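Local coordinates for BexL (Amycolatopsis orientalis, PDB 4XRW), which probably acts as a di-domain aromatase/cyclase that cyclises and aromatises a polyketide chain in the type II polyketide synthase pathway to BE-7585A, at residues A[26-40]-A[153-167]. Sequence-based numbering, arbitrary orientation.
Sequences HDILVDAPADEVYRL and RSELAALKHNVELVT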
loop_
_atom_site.group_PDB
_atom_site.type_symbol
_atom_site.label_atom_id
_atom_site.label_comp_id
_atom_site.label_asym_id
_atom_site.label_seq_id
_atom_site.Cartn_x
_atom_site.Cartn_y
_atom_site.Cartn_z
ATOM N N HIS A 26 -7.901 -18.365 -13.272
ATOM C CA HIS A 26 -9.058 -17.621 -12.822
ATOM C C HIS A 26 -9.198 -16.376 -13.688
ATOM O O HIS A 26 -8.212 -15.871 -14.232
ATOM C CB HIS A 26 -8.907 -17.255 -11.350
ATOM C CG HIS A 26 -8.828 -18.434 -10.440
ATOM N ND1 HIS A 26 -7.660 -19.142 -10.221
ATOM C CD2 HIS A 26 -9.775 -19.023 -9.673
ATOM C CE1 HIS A 26 -7.899 -20.121 -9.367
ATOM N NE2 HIS A 26 -9.174 -20.068 -9.018
ATOM N N ASP A 27 -10.417 -15.892 -13.887
ATOM C CA ASP A 27 -10.562 -14.625 -14.594
ATOM C C ASP A 27 -11.701 -13.789 -14.018
ATOM O O ASP A 27 -12.482 -14.268 -13.191
ATOM C CB ASP A 27 -10.737 -14.855 -16.100
ATOM C CG ASP A 27 -11.894 -15.742 -16.426
ATOM O OD1 ASP A 27 -13.039 -15.385 -16.069
ATOM O OD2 ASP A 27 -11.654 -16.799 -17.044
ATOM N N ILE A 28 -11.711 -12.519 -14.409
ATOM C CA ILE A 28 -12.730 -11.560 -14.015
ATOM C C ILE A 28 -12.814 -10.489 -15.097
ATOM O O ILE A 28 -11.843 -10.268 -15.818
ATOM C CB ILE A 28 -12.419 -10.945 -12.642
ATOM C CG1 ILE A 28 -13.692 -10.408 -11.995
ATOM C CG2 ILE A 28 -11.347 -9.872 -12.761
ATOM C CD1 ILE A 28 -13.609 -10.232 -10.515
ATOM N N LEU A 29 -13.980 -9.842 -15.227
ATOM C CA LEU A 29 -14.126 -8.705 -16.132
ATOM C C LEU A 29 -13.939 -7.442 -15.342
ATOM O O LEU A 29 -14.424 -7.347 -14.213
ATOM C CB LEU A 29 -15.510 -8.694 -16.812
ATOM C CG LEU A 29 -15.868 -9.911 -17.656
ATOM C CD1 LEU A 29 -17.352 -9.850 -18.042
ATOM C CD2 LEU A 29 -14.996 -10.011 -18.896
ATOM N N VAL A 30 -13.243 -6.468 -15.926
ATOM C CA VAL A 30 -12.956 -5.198 -15.263
ATOM C C VAL A 30 -13.357 -4.017 -16.166
ATOM O O VAL A 30 -13.034 -4.008 -17.352
ATOM C CB VAL A 30 -11.451 -5.084 -14.904
ATOM C CG1 VAL A 30 -11.127 -3.711 -14.322
ATOM C CG2 VAL A 30 -11.040 -6.210 -13.931
ATOM N N ASP A 31 -14.035 -3.017 -15.603
ATOM C CA ASP A 31 -14.552 -1.906 -16.414
ATOM C C ASP A 31 -13.529 -0.775 -16.563
ATOM O O ASP A 31 -13.758 0.372 -16.163
ATOM C CB ASP A 31 -15.864 -1.378 -15.825
ATOM C CG ASP A 31 -16.983 -2.423 -15.850
ATOM O OD1 ASP A 31 -16.987 -3.300 -16.752
ATOM O OD2 ASP A 31 -17.856 -2.373 -14.957
ATOM N N ALA A 32 -12.384 -1.139 -17.127
ATOM C CA ALA A 32 -11.376 -0.196 -17.584
ATOM C C ALA A 32 -10.747 -0.807 -18.827
ATOM O O ALA A 32 -10.871 -2.005 -19.061
ATOM C CB ALA A 32 -10.323 0.076 -16.504
ATOM N N PRO A 33 -10.097 0.011 -19.650
ATOM C CA PRO A 33 -9.520 -0.563 -20.873
ATOM C C PRO A 33 -8.315 -1.456 -20.576
ATOM O O PRO A 33 -7.671 -1.294 -19.542
ATOM C CB PRO A 33 -9.115 0.669 -21.688
ATOM C CG PRO A 33 -9.046 1.784 -20.715
ATOM C CD PRO A 33 -9.992 1.477 -19.607
ATOM N N ALA A 34 -8.035 -2.390 -21.467
ATOM C CA ALA A 34 -6.943 -3.356 -21.287
ATOM C C ALA A 34 -5.594 -2.697 -21.038
ATOM O O ALA A 34 -4.794 -3.192 -20.246
ATOM C CB ALA A 34 -6.845 -4.255 -22.495
ATOM N N ASP A 35 -5.323 -1.587 -21.709
ATOM C CA ASP A 35 -4.010 -0.972 -21.593
ATOM C C ASP A 35 -3.783 -0.391 -20.193
ATOM O O ASP A 35 -2.660 -0.427 -19.662
ATOM C CB ASP A 35 -3.823 0.102 -22.673
ATOM C CG ASP A 35 -3.599 -0.491 -24.071
ATOM O OD1 ASP A 35 -3.348 -1.713 -24.197
ATOM O OD2 ASP A 35 -3.655 0.283 -25.055
ATOM N N GLU A 36 -4.847 0.132 -19.594
ATOM C CA GLU A 36 -4.761 0.717 -18.277
ATOM C C GLU A 36 -4.636 -0.351 -17.190
ATOM O O GLU A 36 -3.850 -0.179 -16.249
ATOM C CB GLU A 36 -5.976 1.611 -18.011
ATOM C CG GLU A 36 -5.972 2.316 -16.639
ATOM C CD GLU A 36 -4.735 3.212 -16.386
ATOM O OE1 GLU A 36 -3.858 3.340 -17.276
ATOM O OE2 GLU A 36 -4.641 3.791 -15.277
ATOM N N VAL A 37 -5.381 -1.450 -17.317
ATOM C CA VAL A 37 -5.261 -2.526 -16.343
ATOM C C VAL A 37 -3.848 -3.086 -16.404
ATOM O O VAL A 37 -3.224 -3.304 -15.366
ATOM C CB VAL A 37 -6.281 -3.642 -16.586
ATOM C CG1 VAL A 37 -6.064 -4.815 -15.644
ATOM C CG2 VAL A 37 -7.702 -3.088 -16.420
ATOM N N TYR A 38 -3.355 -3.319 -17.619
ATOM C CA TYR A 38 -1.984 -3.787 -17.811
ATOM C C TYR A 38 -1.017 -2.859 -17.121
ATOM O O TYR A 38 -0.124 -3.309 -16.386
ATOM C CB TYR A 38 -1.601 -3.886 -19.291
ATOM C CG TYR A 38 -0.130 -4.232 -19.468
ATOM C CD1 TYR A 38 0.299 -5.552 -19.448
ATOM C CD2 TYR A 38 0.824 -3.242 -19.603
ATOM C CE1 TYR A 38 1.642 -5.874 -19.577
ATOM C CE2 TYR A 38 2.157 -3.558 -19.745
ATOM C CZ TYR A 38 2.557 -4.869 -19.733
ATOM O OH TYR A 38 3.897 -5.171 -19.868
ATOM N N ARG A 39 -1.177 -1.564 -17.359
ATOM C CA ARG A 39 -0.281 -0.562 -16.784
ATOM C C ARG A 39 -0.279 -0.601 -15.262
ATOM O O ARG A 39 0.761 -0.411 -14.645
ATOM C CB ARG A 39 -0.663 0.843 -17.262
ATOM C CG ARG A 39 0.287 1.929 -16.780
ATOM C CD ARG A 39 -0.228 3.329 -17.094
ATOM N NE ARG A 39 -1.255 3.784 -16.150
ATOM C CZ ARG A 39 -1.005 4.238 -14.918
ATOM N NH1 ARG A 39 0.246 4.277 -14.439
ATOM N NH2 ARG A 39 -2.011 4.632 -14.147
ATOM N N LEU A 40 -1.436 -0.845 -14.651
ATOM C CA LEU A 40 -1.524 -0.808 -13.184
ATOM C C LEU A 40 -0.832 -2.003 -12.531
ATOM O O LEU A 40 -0.284 -1.902 -11.419
ATOM C CB LEU A 40 -2.989 -0.726 -12.740
ATOM C CG LEU A 40 -3.705 0.607 -13.052
ATOM C CD1 LEU A 40 -5.211 0.437 -12.985
ATOM C CD2 LEU A 40 -3.284 1.700 -12.084
ATOM N N ARG A 153 -9.097 -15.895 -6.257
ATOM C CA ARG A 153 -10.436 -15.332 -6.340
ATOM C C ARG A 153 -10.558 -14.027 -5.570
ATOM O O ARG A 153 -11.168 -13.073 -6.055
ATOM C CB ARG A 153 -11.465 -16.335 -5.822
ATOM C CG ARG A 153 -11.662 -17.532 -6.733
ATOM C CD ARG A 153 -12.592 -18.549 -6.075
ATOM N NE ARG A 153 -12.760 -19.707 -6.937
ATOM C CZ ARG A 153 -13.466 -19.693 -8.067
ATOM N NH1 ARG A 153 -14.080 -18.583 -8.466
ATOM N NH2 ARG A 153 -13.568 -20.791 -8.803
ATOM N N SER A 154 -9.962 -13.967 -4.380
ATOM C CA SER A 154 -10.064 -12.761 -3.573
ATOM C C SER A 154 -9.231 -11.640 -4.205
ATOM O O SER A 154 -9.641 -10.492 -4.190
ATOM C CB SER A 154 -9.636 -13.034 -2.126
ATOM O OG SER A 154 -8.309 -13.509 -2.043
ATOM N N GLU A 155 -8.073 -11.981 -4.770
ATOM C CA GLU A 155 -7.218 -11.015 -5.432
ATOM C C GLU A 155 -7.905 -10.402 -6.643
ATOM O O GLU A 155 -7.850 -9.193 -6.833
ATOM C CB GLU A 155 -5.892 -11.680 -5.843
ATOM C CG GLU A 155 -4.963 -10.830 -6.633
ATOM C CD GLU A 155 -3.545 -11.390 -6.662
ATOM O OE1 GLU A 155 -3.300 -12.404 -7.360
ATOM O OE2 GLU A 155 -2.680 -10.810 -5.972
ATOM N N LEU A 156 -8.541 -11.232 -7.471
ATOM C CA LEU A 156 -9.208 -10.726 -8.679
ATOM C C LEU A 156 -10.429 -9.874 -8.313
ATOM O O LEU A 156 -10.713 -8.857 -8.952
ATOM C CB LEU A 156 -9.630 -11.884 -9.594
ATOM C CG LEU A 156 -8.521 -12.533 -10.417
ATOM C CD1 LEU A 156 -9.052 -13.639 -11.334
ATOM C CD2 LEU A 156 -7.788 -11.462 -11.228
ATOM N N ALA A 157 -11.160 -10.283 -7.283
ATOM C CA ALA A 157 -12.324 -9.510 -6.860
ATOM C C ALA A 157 -11.900 -8.128 -6.351
ATOM O O ALA A 157 -12.525 -7.125 -6.668
ATOM C CB ALA A 157 -13.068 -10.238 -5.803
ATOM N N ALA A 158 -10.821 -8.083 -5.574
ATOM C CA ALA A 158 -10.306 -6.811 -5.066
ATOM C C ALA A 158 -9.728 -5.981 -6.223
ATOM O O ALA A 158 -9.870 -4.759 -6.251
ATOM C CB ALA A 158 -9.257 -7.061 -3.980
ATOM N N LEU A 159 -9.094 -6.629 -7.193
ATOM C CA LEU A 159 -8.560 -5.917 -8.343
ATOM C C LEU A 159 -9.671 -5.167 -9.083
ATOM O O LEU A 159 -9.536 -3.989 -9.406
ATOM C CB LEU A 159 -7.866 -6.869 -9.304
ATOM C CG LEU A 159 -7.388 -6.284 -10.629
ATOM C CD1 LEU A 159 -6.132 -5.453 -10.412
ATOM C CD2 LEU A 159 -7.131 -7.368 -11.630
ATOM N N LYS A 160 -10.755 -5.873 -9.375
ATOM C CA LYS A 160 -11.901 -5.263 -10.050
ATOM C C LYS A 160 -12.466 -4.099 -9.234
ATOM O O LYS A 160 -12.671 -3.013 -9.762
ATOM C CB LYS A 160 -12.980 -6.318 -10.292
ATOM C CG LYS A 160 -14.283 -5.787 -10.866
ATOM C CD LYS A 160 -15.322 -6.909 -11.009
ATOM C CE LYS A 160 -16.663 -6.370 -11.549
ATOM N NZ LYS A 160 -16.474 -5.600 -12.828
ATOM N N HIS A 161 -12.719 -4.331 -7.949
ATOM C CA HIS A 161 -13.274 -3.301 -7.075
ATOM C C HIS A 161 -12.404 -2.044 -7.059
ATOM O O HIS A 161 -12.888 -0.920 -7.247
ATOM C CB HIS A 161 -13.422 -3.859 -5.670
ATOM C CG HIS A 161 -14.012 -2.896 -4.695
ATOM N ND1 HIS A 161 -15.373 -2.751 -4.531
ATOM C CD2 HIS A 161 -13.430 -2.038 -3.819
ATOM C CE1 HIS A 161 -15.604 -1.837 -3.603
ATOM N NE2 HIS A 161 -14.442 -1.390 -3.154
ATOM N N ASN A 162 -11.106 -2.236 -6.857
ATOM C CA ASN A 162 -10.200 -1.105 -6.729
ATOM C C ASN A 162 -9.844 -0.431 -8.038
ATOM O O ASN A 162 -9.736 0.801 -8.080
ATOM C CB ASN A 162 -8.935 -1.552 -6.014
ATOM C CG ASN A 162 -9.223 -1.985 -4.621
ATOM O OD1 ASN A 162 -9.953 -1.322 -3.900
ATOM N ND2 ASN A 162 -8.697 -3.131 -4.238
ATOM N N VAL A 163 -9.677 -1.199 -9.109
ATOM C CA VAL A 163 -9.323 -0.584 -10.387
ATOM C C VAL A 163 -10.452 0.343 -10.784
ATOM O O VAL A 163 -10.221 1.444 -11.274
ATOM C CB VAL A 163 -9.074 -1.621 -11.519
ATOM C CG1 VAL A 163 -9.045 -0.951 -12.892
ATOM C CG2 VAL A 163 -7.751 -2.344 -11.295
ATOM N N GLU A 164 -11.681 -0.093 -10.558
ATOM C CA GLU A 164 -12.834 0.727 -10.953
ATOM C C GLU A 164 -12.938 2.017 -10.112
ATOM O O GLU A 164 -13.519 3.012 -10.556
ATOM C CB GLU A 164 -14.110 -0.127 -10.896
ATOM C CG GLU A 164 -14.168 -1.095 -12.093
ATOM C CD GLU A 164 -15.241 -2.201 -12.001
ATOM O OE1 GLU A 164 -16.131 -2.165 -11.115
ATOM O OE2 GLU A 164 -15.179 -3.128 -12.846
ATOM N N LEU A 165 -12.324 2.032 -8.930
ATOM C CA LEU A 165 -12.296 3.246 -8.114
ATOM C C LEU A 165 -11.066 4.118 -8.374
ATOM O O LEU A 165 -11.191 5.340 -8.425
ATOM C CB LEU A 165 -12.347 2.896 -6.625
ATOM C CG LEU A 165 -13.557 2.110 -6.128
ATOM C CD1 LEU A 165 -13.397 1.836 -4.647
ATOM C CD2 LEU A 165 -14.842 2.851 -6.382
ATOM N N VAL A 166 -9.882 3.517 -8.520
ATOM C CA VAL A 166 -8.669 4.340 -8.632
ATOM C C VAL A 166 -8.570 4.995 -10.011
ATOM O O VAL A 166 -7.862 5.985 -10.161
ATOM C CB VAL A 166 -7.360 3.539 -8.319
ATOM C CG1 VAL A 166 -7.502 2.822 -6.972
ATOM C CG2 VAL A 166 -6.997 2.561 -9.414
ATOM N N THR A 167 -9.295 4.475 -11.005
ATOM C CA THR A 167 -9.342 5.153 -12.303
ATOM C C THR A 167 -10.372 6.298 -12.300
ATOM O O THR A 167 -10.495 7.029 -13.288
ATOM C CB THR A 167 -9.655 4.175 -13.456
ATOM O OG1 THR A 167 -10.876 3.470 -13.192
ATOM C CG2 THR A 167 -8.515 3.174 -13.621
HETATM O O HOH W 1 -12.339 3.251 -15.304
#
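Strand 26-30 runs nearly parallel to helix 153-166, their axes 10° apart and 8.4 Å at closest approach, before the chain turns through D31 into helix 34-40. This is the helix-grip fold of the N-terminal aromatase/cyclase domain: the edge strand of the antiparallel sheet, paired with strand 123-133, lies along the C-terminal half of the long helix 138-166. At the start of the strand, L156 CD1 packs against H26 CB at 3.6 Å, while H26 CD2 sits over the centre of one face of the R153 guanidinium. Ring and guanidinium are almost perpendicular, and H26 NE2 and R153 NE converge on the carboxylate of D149. Next along, the I28 and L156 side chains lie alongside each other, pointing opposite ways; with CG1 anti to the backbone N (chi1 -157°), I28 CD1 reaches L156 O and K160 CD. V163 fills the angle between strand and short helix: its CG1 meets V30 CG1 at 3.7 Å and also A32 CB, V37 CG2 and L40 CD1, and I50 of helix 47-50 adds to this apolar cluster. At the exposed margin K160 bends at its last torsion (chi4 54°), which directs NZ to L29 O at 3.0 Å, above the carbonyl plane, and to E164 OE2 in a 2.8 Å salt bridge. The carboxylate of D31 lies 3.5 Å (OD2 to OE2) from that of E164, a like-charge approach that the nearby ammonium probably eases. E164 OE2 takes two donors: K160 NZ on its syn lone pair, and D31 N, 3.0 Å away, from the anti side and tilted out of the carboxylate plane.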